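PDB 3A35: lumazine protein from Photobacterium kishitanii, which acts as an antenna protein that shifts bacterial luciferase emission to shorter wavelength, and is seen here with riboflavin, an analogue of its lumazine chromophore. Local coordinates for residues G39-V44 and E84-F89; T69-E74 and D177-T182; G104-D109 and I122-D127. All coordinates share one frame; numbering follows the deposited sequence.

Contact 1: residues G39-V44 and E84-F89. With RBF (riboflavin), chain C.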
loop_
_atom_site.group_PDB
_atom_site.type_symbol
_atom_site.label_atom_id
_atom_site.label_comp_id
_atom_site.label_asym_id
_atom_site.label_seq_id
_atom_site.Cartn_x
_atom_site.Cartn_y
_atom_site.Cartn_z
ATOM N N GLY A 39 -4.280 15.687 -11.040
ATOM C CA GLY A 39 -5.123 15.987 -9.955
ATOM C C GLY A 39 -5.913 14.861 -9.332
ATOM O O GLY A 39 -6.532 14.934 -8.276
ATOM N N THR A 40 -5.917 13.660 -9.992
ATOM C CA THR A 40 -6.486 12.479 -9.385
ATOM C C THR A 40 -5.801 12.187 -8.078
ATOM O O THR A 40 -4.565 12.242 -7.967
ATOM C CB THR A 40 -6.274 11.257 -10.249
ATOM O OG1 THR A 40 -7.056 11.370 -11.472
ATOM C CG2 THR A 40 -6.567 9.927 -9.538
ATOM N N VAL A 41 -6.596 11.892 -7.062
ATOM C CA VAL A 41 -6.096 11.504 -5.748
ATOM C C VAL A 41 -6.442 10.028 -5.662
ATOM O O VAL A 41 -7.584 9.601 -5.722
ATOM C CB VAL A 41 -6.787 12.294 -4.610
ATOM C CG1 VAL A 41 -6.282 11.730 -3.290
ATOM C CG2 VAL A 41 -6.330 13.712 -4.709
ATOM N N MET A 42 -5.457 9.152 -5.538
ATOM C CA MET A 42 -5.621 7.688 -5.553
ATOM C C MET A 42 -4.670 7.096 -4.591
ATOM O O MET A 42 -3.765 7.830 -3.989
ATOM C CB MET A 42 -5.382 7.096 -6.954
ATOM C CG MET A 42 -3.909 7.393 -7.444
ATOM S SD MET A 42 -3.567 6.639 -9.058
ATOM C CE MET A 42 -3.634 4.897 -8.654
ATOM N N LEU A 43 -4.841 5.811 -4.317
ATOM C CA LEU A 43 -3.889 5.116 -3.403
ATOM C C LEU A 43 -2.732 4.454 -4.120
ATOM O O LEU A 43 -2.904 3.672 -5.046
ATOM C CB LEU A 43 -4.604 4.032 -2.585
ATOM C CG LEU A 43 -5.796 4.557 -1.785
ATOM C CD1 LEU A 43 -6.247 3.378 -0.866
ATOM C CD2 LEU A 43 -5.468 5.767 -0.901
ATOM N N VAL A 44 -1.541 4.792 -3.618
ATOM C CA VAL A 44 -0.326 4.140 -4.110
ATOM C C VAL A 44 0.314 3.482 -2.878
ATOM O O VAL A 44 0.607 4.146 -1.862
ATOM C CB VAL A 44 0.658 5.210 -4.656
ATOM C CG1 VAL A 44 1.957 4.418 -5.127
ATOM C CG2 VAL A 44 0.039 5.922 -5.810
ATOM N N GLU A 84 -4.781 1.847 -6.522
ATOM C CA GLU A 84 -6.261 1.746 -6.416
ATOM C C GLU A 84 -6.847 3.142 -6.668
ATOM O O GLU A 84 -6.506 4.137 -6.000
ATOM C CB GLU A 84 -6.705 1.289 -5.079
ATOM C CG GLU A 84 -8.249 1.090 -5.006
ATOM C CD GLU A 84 -8.759 0.721 -3.667
ATOM O OE1 GLU A 84 -8.074 0.516 -2.663
ATOM O OE2 GLU A 84 -10.057 0.790 -3.597
ATOM N N VAL A 85 -7.703 3.209 -7.696
ATOM C CA VAL A 85 -8.467 4.456 -8.003
ATOM C C VAL A 85 -9.782 4.383 -7.256
ATOM O O VAL A 85 -10.311 3.325 -7.009
ATOM C CB VAL A 85 -8.647 4.519 -9.506
ATOM C CG1 VAL A 85 -9.512 5.787 -9.905
ATOM C CG2 VAL A 85 -7.306 4.578 -10.177
ATOM N N ARG A 86 -10.264 5.490 -6.803
ATOM C CA ARG A 86 -11.513 5.517 -6.024
ATOM C C ARG A 86 -12.684 4.904 -6.792
ATOM O O ARG A 86 -12.715 5.035 -8.025
ATOM C CB ARG A 86 -11.911 6.894 -5.531
ATOM C CG ARG A 86 -12.290 7.864 -6.497
ATOM C CD ARG A 86 -12.781 9.112 -5.696
ATOM N NE ARG A 86 -11.500 9.747 -5.348
ATOM C CZ ARG A 86 -11.018 9.829 -4.115
ATOM N NH1 ARG A 86 -11.676 9.286 -3.102
ATOM N NH2 ARG A 86 -9.844 10.368 -3.922
ATOM N N PRO A 87 -13.634 4.270 -6.047
ATOM C CA PRO A 87 -14.798 3.752 -6.745
ATOM C C PRO A 87 -15.518 4.788 -7.574
ATOM O O PRO A 87 -15.662 5.966 -7.206
ATOM C CB PRO A 87 -15.732 3.369 -5.554
ATOM C CG PRO A 87 -14.774 2.910 -4.435
ATOM C CD PRO A 87 -13.552 3.811 -4.639
ATOM N N GLU A 88 -15.935 4.311 -8.742
ATOM C CA GLU A 88 -16.534 5.146 -9.777
ATOM C C GLU A 88 -18.004 5.691 -9.440
ATOM O O GLU A 88 -18.373 6.870 -9.621
ATOM C CB GLU A 88 -16.519 4.247 -11.043
ATOM C CG GLU A 88 -15.237 4.235 -11.748
ATOM C CD GLU A 88 -15.265 5.469 -12.560
ATOM O OE1 GLU A 88 -15.911 5.510 -13.684
ATOM O OE2 GLU A 88 -14.747 6.415 -11.997
ATOM N N PHE A 89 -18.812 4.801 -8.883
ATOM C CA PHE A 89 -20.282 5.027 -8.765
ATOM C C PHE A 89 -20.590 4.554 -7.382
ATOM O O PHE A 89 -21.698 4.032 -7.148
ATOM C CB PHE A 89 -20.986 4.203 -9.858
ATOM C CG PHE A 89 -20.787 4.840 -11.208
ATOM C CD1 PHE A 89 -21.461 6.019 -11.508
ATOM C CD2 PHE A 89 -19.870 4.344 -12.113
ATOM C CE1 PHE A 89 -21.234 6.675 -12.706
ATOM C CE2 PHE A 89 -19.635 5.017 -13.307
ATOM C CZ PHE A 89 -20.312 6.178 -13.588
HETATM N N1 RBF C . 0.867 13.323 0.617
HETATM C C2 RBF C . 1.902 13.492 -0.232
HETATM O O2 RBF C . 3.100 13.338 0.160
HETATM N N3 RBF C . 1.740 13.772 -1.584
HETATM C C4 RBF C . 0.446 13.895 -2.147
HETATM O O4 RBF C . 0.360 14.142 -3.357
HETATM C C4A RBF C . -0.606 13.793 -1.217
HETATM N N5 RBF C . -1.939 14.027 -1.729
HETATM C C5A RBF C . -2.984 13.905 -0.813
HETATM C C6 RBF C . -4.252 14.257 -1.286
HETATM C C7 RBF C . -5.296 14.159 -0.324
HETATM C C7M RBF C . -6.691 14.607 -0.848
HETATM C C8 RBF C . -5.119 13.734 0.958
HETATM C C8M RBF C . -6.280 13.611 1.851
HETATM C C9 RBF C . -3.808 13.359 1.418
HETATM C C9A RBF C . -2.733 13.539 0.541
HETATM N N10 RBF C . -1.393 13.285 0.988
HETATM C C10 RBF C . -0.373 13.493 0.096
HETATM C "C1'" RBF C . -1.080 13.012 2.330
HETATM C "C2'" RBF C . -0.742 11.569 2.650
HETATM O "O2'" RBF C . -1.846 10.710 2.207
HETATM C "C3'" RBF C . -0.561 11.370 4.062
HETATM O "O3'" RBF C . 0.566 12.332 4.430
HETATM C "C4'" RBF C . 0.030 10.000 4.434
HETATM O "O4'" RBF C . -0.988 8.989 4.260
HETATM C "C5'" RBF C . 0.501 9.941 5.893
HETATM O "O5'" RBF C . 1.161 8.713 6.204
HETATM O O HOH W 1 -8.869 7.836 -7.376
#
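Val41 meets Arg86 at the point where strand 41-44 begins and the partner chain has already left strand 80-84, so a side chain and a water take over from regular pairing. Arg86 NH2 lies 3.0 Å from Val41 O, but the N-H...O angle of 125° makes this a weak hydrogen bond. The same carbonyl also accepts from a water, whose oxygen is 2.7 Å from Val41 O and which in turn accepts from Arg86 N. Val41 CB sits at the edge of the guanidinium, in its plane. Both methyls of Val41 go to the ligand instead, with CG1 3.8 Å from the C7M methyl of riboflavin.

At Met42 the CB points toward the other segment and rests against the backbone, 3.3 Å from Glu84 O. The thioether bends at chi3 (-67°), which places CE within 4.0 Å of Val85 CG2.

Leu43 and Glu84 form an antiparallel hydrogen-bonded pair. Leu43 N donates to Glu84 O at 2.9 Å, and Glu84 N returns a bond to Leu43 O at 3.0 Å. Their side chains run side by side on one face of the sheet. Glu84 is extended, with CG anti to the backbone N (chi1 -176°), and its OE1 passes 3.8 Å from Leu43 CD1. The buried carboxylate finds its strongest partner in the main chain near the N-terminus, OE2 accepting from Lys3 N, with a weaker bond from Gly4 N to OE1.

The chemistry is thus mainly that of the backbone: one complete strand pair of the six-stranded barrel, then a carbonyl shared by a water and an arginine. This implies that the strand whose Val41 lines the riboflavin pocket is also tied, through the same residue's carbonyl, to the chain leaving strand 80-84.

Contact 2: residues T69-E74 and D177-T182. With RBF (riboflavin), chain C.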
loop_
_atom_site.group_PDB
_atom_site.type_symbol
_atom_site.label_atom_id
_atom_site.label_comp_id
_atom_site.label_asym_id
_atom_site.label_seq_id
_atom_site.Cartn_x
_atom_site.Cartn_y
_atom_site.Cartn_z
ATOM N N THR A 69 6.206 9.125 7.010
ATOM C CA THR A 69 5.376 8.062 7.651
ATOM C C THR A 69 5.018 6.932 6.653
ATOM O O THR A 69 4.162 6.123 6.920
ATOM C CB THR A 69 4.032 8.719 8.083
ATOM O OG1 THR A 69 3.525 9.527 7.043
ATOM C CG2 THR A 69 4.299 9.611 9.329
ATOM N N THR A 70 5.809 6.865 5.573
ATOM C CA THR A 70 5.593 5.832 4.516
ATOM C C THR A 70 6.913 5.295 4.000
ATOM O O THR A 70 7.987 5.846 4.325
ATOM C CB THR A 70 4.806 6.448 3.287
ATOM O OG1 THR A 70 5.619 7.512 2.751
ATOM C CG2 THR A 70 3.443 7.029 3.728
ATOM N N THR A 71 6.840 4.277 3.144
ATOM C CA THR A 71 8.057 3.659 2.589
ATOM C C THR A 71 8.645 4.384 1.432
ATOM O O THR A 71 9.741 3.956 0.917
ATOM C CB THR A 71 7.749 2.181 2.296
ATOM O OG1 THR A 71 6.741 2.205 1.304
ATOM C CG2 THR A 71 7.296 1.469 3.526
ATOM N N PHE A 72 7.937 5.385 0.856
ATOM C CA PHE A 72 8.405 5.930 -0.429
ATOM C C PHE A 72 9.891 6.396 -0.453
ATOM O O PHE A 72 10.575 6.102 -1.447
ATOM C CB PHE A 72 7.551 7.098 -0.824
ATOM C CG PHE A 72 6.154 6.691 -1.226
ATOM C CD1 PHE A 72 5.947 6.075 -2.443
ATOM C CD2 PHE A 72 5.087 6.866 -0.373
ATOM C CE1 PHE A 72 4.618 5.718 -2.808
ATOM C CE2 PHE A 72 3.781 6.496 -0.735
ATOM C CZ PHE A 72 3.552 5.895 -1.929
ATOM N N ARG A 73 10.351 6.891 0.678
ATOM C CA ARG A 73 11.674 7.547 0.740
ATOM C C ARG A 73 12.681 6.534 0.348
ATOM O O ARG A 73 13.710 6.941 -0.333
ATOM C CB ARG A 73 11.836 8.095 2.166
ATOM C CG ARG A 73 13.230 8.794 2.469
ATOM C CD ARG A 73 13.235 9.475 3.803
ATOM N NE ARG A 73 12.523 8.752 4.884
ATOM C CZ ARG A 73 11.919 9.360 5.908
ATOM N NH1 ARG A 73 11.967 10.681 5.953
ATOM N NH2 ARG A 73 11.327 8.678 6.876
ATOM N N GLU A 74 12.447 5.262 0.708
ATOM C CA GLU A 74 13.467 4.193 0.471
ATOM C C GLU A 74 13.158 3.324 -0.656
ATOM O O GLU A 74 13.870 2.362 -0.868
ATOM C CB GLU A 74 13.550 3.277 1.662
ATOM C CG GLU A 74 14.830 3.207 2.370
ATOM C CD GLU A 74 14.772 4.110 3.492
ATOM O OE1 GLU A 74 14.740 5.323 3.152
ATOM O OE2 GLU A 74 14.770 3.623 4.679
ATOM N N ASP A 177 9.844 -3.365 4.465
ATOM C CA ASP A 177 9.000 -2.313 5.029
ATOM C C ASP A 177 7.717 -2.180 4.259
ATOM O O ASP A 177 7.633 -2.353 3.058
ATOM C CB ASP A 177 9.688 -0.981 5.087
ATOM C CG ASP A 177 10.808 -0.910 6.164
ATOM O OD1 ASP A 177 10.944 -1.770 7.044
ATOM O OD2 ASP A 177 11.562 0.065 6.094
ATOM N N VAL A 178 6.639 -1.894 5.030
ATOM C CA VAL A 178 5.240 -1.758 4.473
ATOM C C VAL A 178 4.571 -0.560 5.101
ATOM O O VAL A 178 4.860 -0.157 6.214
ATOM C CB VAL A 178 4.437 -3.029 4.740
ATOM C CG1 VAL A 178 4.993 -4.249 4.102
ATOM C CG2 VAL A 178 4.236 -3.274 6.249
ATOM N N ASN A 179 3.625 -0.005 4.331
ATOM C CA ASN A 179 2.729 1.078 4.843
ATOM C C ASN A 179 1.558 0.449 5.550
ATOM O O ASN A 179 0.840 -0.382 4.970
ATOM C CB ASN A 179 2.147 1.885 3.669
ATOM C CG ASN A 179 3.218 2.685 2.918
ATOM O OD1 ASN A 179 4.278 3.065 3.505
ATOM N ND2 ASN A 179 2.938 3.069 1.689
ATOM N N VAL A 180 1.345 0.872 6.811
ATOM C CA VAL A 180 0.151 0.325 7.580
ATOM C C VAL A 180 -0.879 1.397 7.772
ATOM O O VAL A 180 -0.548 2.579 8.136
ATOM C CB VAL A 180 0.703 -0.178 8.961
ATOM C CG1 VAL A 180 -0.507 -0.657 9.847
ATOM C CG2 VAL A 180 1.805 -1.180 8.828
ATOM N N GLU A 181 -2.129 0.999 7.485
ATOM C CA GLU A 181 -3.285 1.876 7.781
ATOM C C GLU A 181 -4.102 1.077 8.799
ATOM O O GLU A 181 -4.629 0.006 8.527
ATOM C CB GLU A 181 -4.166 2.265 6.594
ATOM C CG GLU A 181 -5.311 3.166 7.076
ATOM C CD GLU A 181 -6.076 3.741 6.048
ATOM O OE1 GLU A 181 -5.821 3.737 4.851
ATOM O OE2 GLU A 181 -7.185 4.245 6.440
ATOM N N THR A 182 -4.176 1.604 10.030
ATOM C CA THR A 182 -5.063 0.999 11.030
ATOM C C THR A 182 -6.459 1.638 10.885
ATOM O O THR A 182 -6.623 2.818 10.533
ATOM C CB THR A 182 -4.534 1.214 12.441
ATOM O OG1 THR A 182 -4.448 2.623 12.654
ATOM C CG2 THR A 182 -3.124 0.571 12.565
HETATM N N1 RBF C . 0.867 13.323 0.617
HETATM C C2 RBF C . 1.902 13.492 -0.232
HETATM O O2 RBF C . 3.100 13.338 0.160
HETATM N N3 RBF C . 1.740 13.772 -1.584
HETATM C C4 RBF C . 0.446 13.895 -2.147
HETATM O O4 RBF C . 0.360 14.142 -3.357
HETATM C C4A RBF C . -0.606 13.793 -1.217
HETATM N N5 RBF C . -1.939 14.027 -1.729
HETATM C C5A RBF C . -2.984 13.905 -0.813
HETATM C C6 RBF C . -4.252 14.257 -1.286
HETATM C C7 RBF C . -5.296 14.159 -0.324
HETATM C C7M RBF C . -6.691 14.607 -0.848
HETATM C C8 RBF C . -5.119 13.734 0.958
HETATM C C8M RBF C . -6.280 13.611 1.851
HETATM C C9 RBF C . -3.808 13.359 1.418
HETATM C C9A RBF C . -2.733 13.539 0.541
HETATM N N10 RBF C . -1.393 13.285 0.988
HETATM C C10 RBF C . -0.373 13.493 0.096
HETATM C "C1'" RBF C . -1.080 13.012 2.330
HETATM C "C2'" RBF C . -0.742 11.569 2.650
HETATM O "O2'" RBF C . -1.846 10.710 2.207
HETATM C "C3'" RBF C . -0.561 11.370 4.062
HETATM O "O3'" RBF C . 0.566 12.332 4.430
HETATM C "C4'" RBF C . 0.030 10.000 4.434
HETATM O "O4'" RBF C . -0.988 8.989 4.260
HETATM C "C5'" RBF C . 0.501 9.941 5.893
HETATM O "O5'" RBF C . 1.161 8.713 6.204
HETATM O O HOH W 2 5.064 3.362 -0.415
#
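Thr71 and Asn179 are joined through one amide oxygen. Asn179 OD1 receives the backbone N-H of Thr71 at 2.9 Å, in the plane of the amide and on a lone pair, with a C=O...N angle of 145°. Around the same oxygen gather Thr70 CA, 3.2 Å from Asn179 OD1, and Thr71 OG1, which is at best a weak partner. With Thr71 OG1 between the backbone N and the carbonyl carbon (chi1 63°), CG2 is left anti to the carbonyl carbon and packs on Asp177, 3.8 Å from its CB.

The next shell fixes these groups. Thr71 OG1 is 2.7 Å from a water that also takes a weak bond from Asn179 ND2 and sits over the centre of the Phe72 ring, 3.1 Å above its plane. Asn179 ND2 donates to Asn45 O as well, so both ends of the amide are engaged and its flip is set. Thr70 OG1 bonds to Ala66 O, while Thr69 OG1 lies 2.6 Å from O5' of riboflavin, at the far end of the ribityl chain. The loop that meets the ligand is therefore the one that Asn179 grips by its main chain.

This contact spans the two lumazine-binding domains. Phe72 packs on Cys47 and Leu49 of strand 47-55 in the first, whereas strand 177-182 runs in the second between strands 104-114 and 137-140, with Thr71 and Asp177 both touching Val105.

Contact 3: residues G104-D109 and I122-D127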
loop_
_atom_site.group_PDB
_atom_site.type_symbol
_atom_site.label_atom_id
_atom_site.label_comp_id
_atom_site.label_asym_id
_atom_site.label_seq_id
_atom_site.Cartn_x
_atom_site.Cartn_y
_atom_site.Cartn_z
ATOM N N GLY A 104 1.877 4.583 9.648
ATOM C CA GLY A 104 3.330 4.604 9.753
ATOM C C GLY A 104 3.849 3.338 9.078
ATOM O O GLY A 104 3.099 2.541 8.465
ATOM N N VAL A 105 5.160 3.156 9.090
ATOM C CA VAL A 105 5.826 2.032 8.522
ATOM C C VAL A 105 5.963 0.906 9.518
ATOM O O VAL A 105 6.291 1.114 10.704
ATOM C CB VAL A 105 7.160 2.475 8.003
ATOM C CG1 VAL A 105 7.929 1.338 7.435
ATOM C CG2 VAL A 105 7.046 3.467 6.902
ATOM N N ALA A 106 5.782 -0.279 9.041
ATOM C CA ALA A 106 6.137 -1.539 9.828
ATOM C C ALA A 106 6.975 -2.467 9.020
ATOM O O ALA A 106 7.284 -2.201 7.827
ATOM C CB ALA A 106 4.880 -2.217 10.365
ATOM N N THR A 107 7.414 -3.644 9.531
ATOM C CA THR A 107 8.413 -4.420 8.820
ATOM C C THR A 107 8.005 -5.868 8.867
ATOM O O THR A 107 7.641 -6.384 9.953
ATOM C CB THR A 107 9.774 -4.248 9.530
ATOM O OG1 THR A 107 10.115 -2.866 9.453
ATOM C CG2 THR A 107 10.877 -5.001 8.830
ATOM N N VAL A 108 8.100 -6.546 7.781
ATOM C CA VAL A 108 7.738 -7.997 7.653
ATOM C C VAL A 108 8.744 -8.778 8.544
ATOM O O VAL A 108 9.960 -8.736 8.333
ATOM C CB VAL A 108 7.793 -8.431 6.249
ATOM C CG1 VAL A 108 7.615 -9.942 6.104
ATOM C CG2 VAL A 108 6.727 -7.686 5.429
ATOM N N ASP A 109 8.184 -9.561 9.467
ATOM C CA ASP A 109 8.995 -10.429 10.359
ATOM C C ASP A 109 9.223 -11.768 9.633
ATOM O O ASP A 109 10.271 -12.448 9.849
ATOM C CB ASP A 109 8.228 -10.706 11.648
ATOM C CG ASP A 109 8.894 -11.823 12.525
ATOM O OD1 ASP A 109 9.841 -11.469 13.252
ATOM O OD2 ASP A 109 8.527 -13.030 12.449
ATOM N N ILE A 122 3.894 -9.331 10.584
ATOM C CA ILE A 122 4.392 -7.984 10.466
ATOM C C ILE A 122 4.696 -7.479 11.863
ATOM O O ILE A 122 3.815 -7.498 12.695
ATOM C CB ILE A 122 3.332 -7.055 9.779
ATOM C CG1 ILE A 122 2.965 -7.589 8.345
ATOM C CG2 ILE A 122 3.884 -5.598 9.796
ATOM C CD1 ILE A 122 2.104 -6.724 7.509
ATOM N N LYS A 123 5.903 -7.007 12.127
ATOM C CA LYS A 123 6.251 -6.484 13.436
ATOM C C LYS A 123 5.922 -4.999 13.510
ATOM O O LYS A 123 6.449 -4.192 12.677
ATOM C CB LYS A 123 7.740 -6.747 13.758
ATOM C CG LYS A 123 8.105 -6.363 15.150
ATOM C CD LYS A 123 9.588 -6.785 15.477
ATOM C CE LYS A 123 9.641 -8.288 15.692
ATOM N NZ LYS A 123 10.947 -8.787 16.251
ATOM N N ILE A 124 5.173 -4.577 14.522
ATOM C CA ILE A 124 4.656 -3.228 14.648
ATOM C C ILE A 124 5.639 -2.469 15.544
ATOM O O ILE A 124 5.928 -2.980 16.657
ATOM C CB ILE A 124 3.215 -3.236 15.177
ATOM C CG1 ILE A 124 2.253 -4.058 14.247
ATOM C CG2 ILE A 124 2.749 -1.779 15.461
ATOM C CD1 ILE A 124 2.136 -3.698 12.694
ATOM N N PRO A 125 6.279 -1.381 15.103
ATOM C CA PRO A 125 7.220 -0.722 16.034
ATOM C C PRO A 125 6.430 -0.001 17.130
ATOM O O PRO A 125 5.205 0.167 16.988
ATOM C CB PRO A 125 7.992 0.245 15.150
ATOM C CG PRO A 125 7.078 0.469 13.975
ATOM C CD PRO A 125 6.251 -0.727 13.770
ATOM N N LYS A 126 7.113 0.343 18.249
ATOM C CA LYS A 126 6.382 0.739 19.463
ATOM C C LYS A 126 5.685 2.093 19.249
ATOM O O LYS A 126 4.604 2.344 19.792
ATOM C CB LYS A 126 7.281 0.830 20.716
ATOM C CG LYS A 126 8.317 -0.311 20.956
ATOM C CD LYS A 126 8.615 -0.549 22.466
ATOM C CE LYS A 126 8.548 0.742 23.358
ATOM N NZ LYS A 126 9.176 0.503 24.739
ATOM N N ASP A 127 6.296 2.953 18.456
ATOM C CA ASP A 127 5.659 4.222 18.258
ATOM C C ASP A 127 4.774 4.315 17.038
ATOM O O ASP A 127 4.640 5.386 16.442
ATOM C CB ASP A 127 6.657 5.358 18.363
ATOM C CG ASP A 127 6.472 6.106 19.627
ATOM O OD1 ASP A 127 5.921 7.234 19.491
ATOM O OD2 ASP A 127 6.759 5.535 20.732
#
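Lys123 N approaches the flat peptide carbonyl of Thr107 from 22° off its plane, at 2.9 Å from Thr107 O. A second flat group, the Asp109 carboxylate, has Lys123 at one oxygen: Asp109 OD1 is 4.2 Å from Lys123 NZ, too far for a salt bridge. The lysine turns at chi3 (-75°), which places CE 4.0 Å from Asp109 OD1. Asp109 OD1 does have a long, weak ion pair with Lys174. The ring of Pro125 brings its CG to another peptide carbonyl, 3.4 Å from Val105 O.

Backbone pairing carries the rest. Thr107 and Lys123 form an antiparallel hydrogen-bonded pair, completed by a weak bond from Thr107 N to Lys123 O at 3.3 Å. Val108 faces Ile122 as a non-hydrogen-bonded pair. Toward the other end, Ala106 CB rests on Lys123 O and otherwise meets apolar groups: Ile122 CG2, anti to its backbone N, comes within 3.6 Å of Ala106 CB, Ile124 CD1 within 3.9 Å, and Pro125 CD packs alongside. Residues 105-109 and 122-125 run 125° apart end to end, and beyond Lys123 packing replaces pairing.

The two strands make a hairpin inside the sheet of the second domain. Strand 104-114 is flanked on its other side by strand 177-182, where Thr107 OG1 bonds to Asp177, and strand 117-123 by strand 154-160, where Ile122 packs on Ile155 and Ile157.

In the fold
Contact 1 belongs to the six-stranded barrel of the first lumazine-binding domain and contact 3 to the sheet of the second; their centres lie 26 Å apart, on opposite sides of the centre of the chain. Contact 2 joins the domains. Its segments alternate along the chain with those of contact 1, and contact 3 is nested within the loop it closes. Contacts 2 and 3, with centres 9 Å apart, use neighbouring strands of one sheet, 177-182 and 104-114, whereas contacts 1 and 2 meet where Phe72 packs on Val44 and both touch riboflavin. The bound riboflavin thus sits chiefly in the first domain, and a loop beside it is anchored to the second.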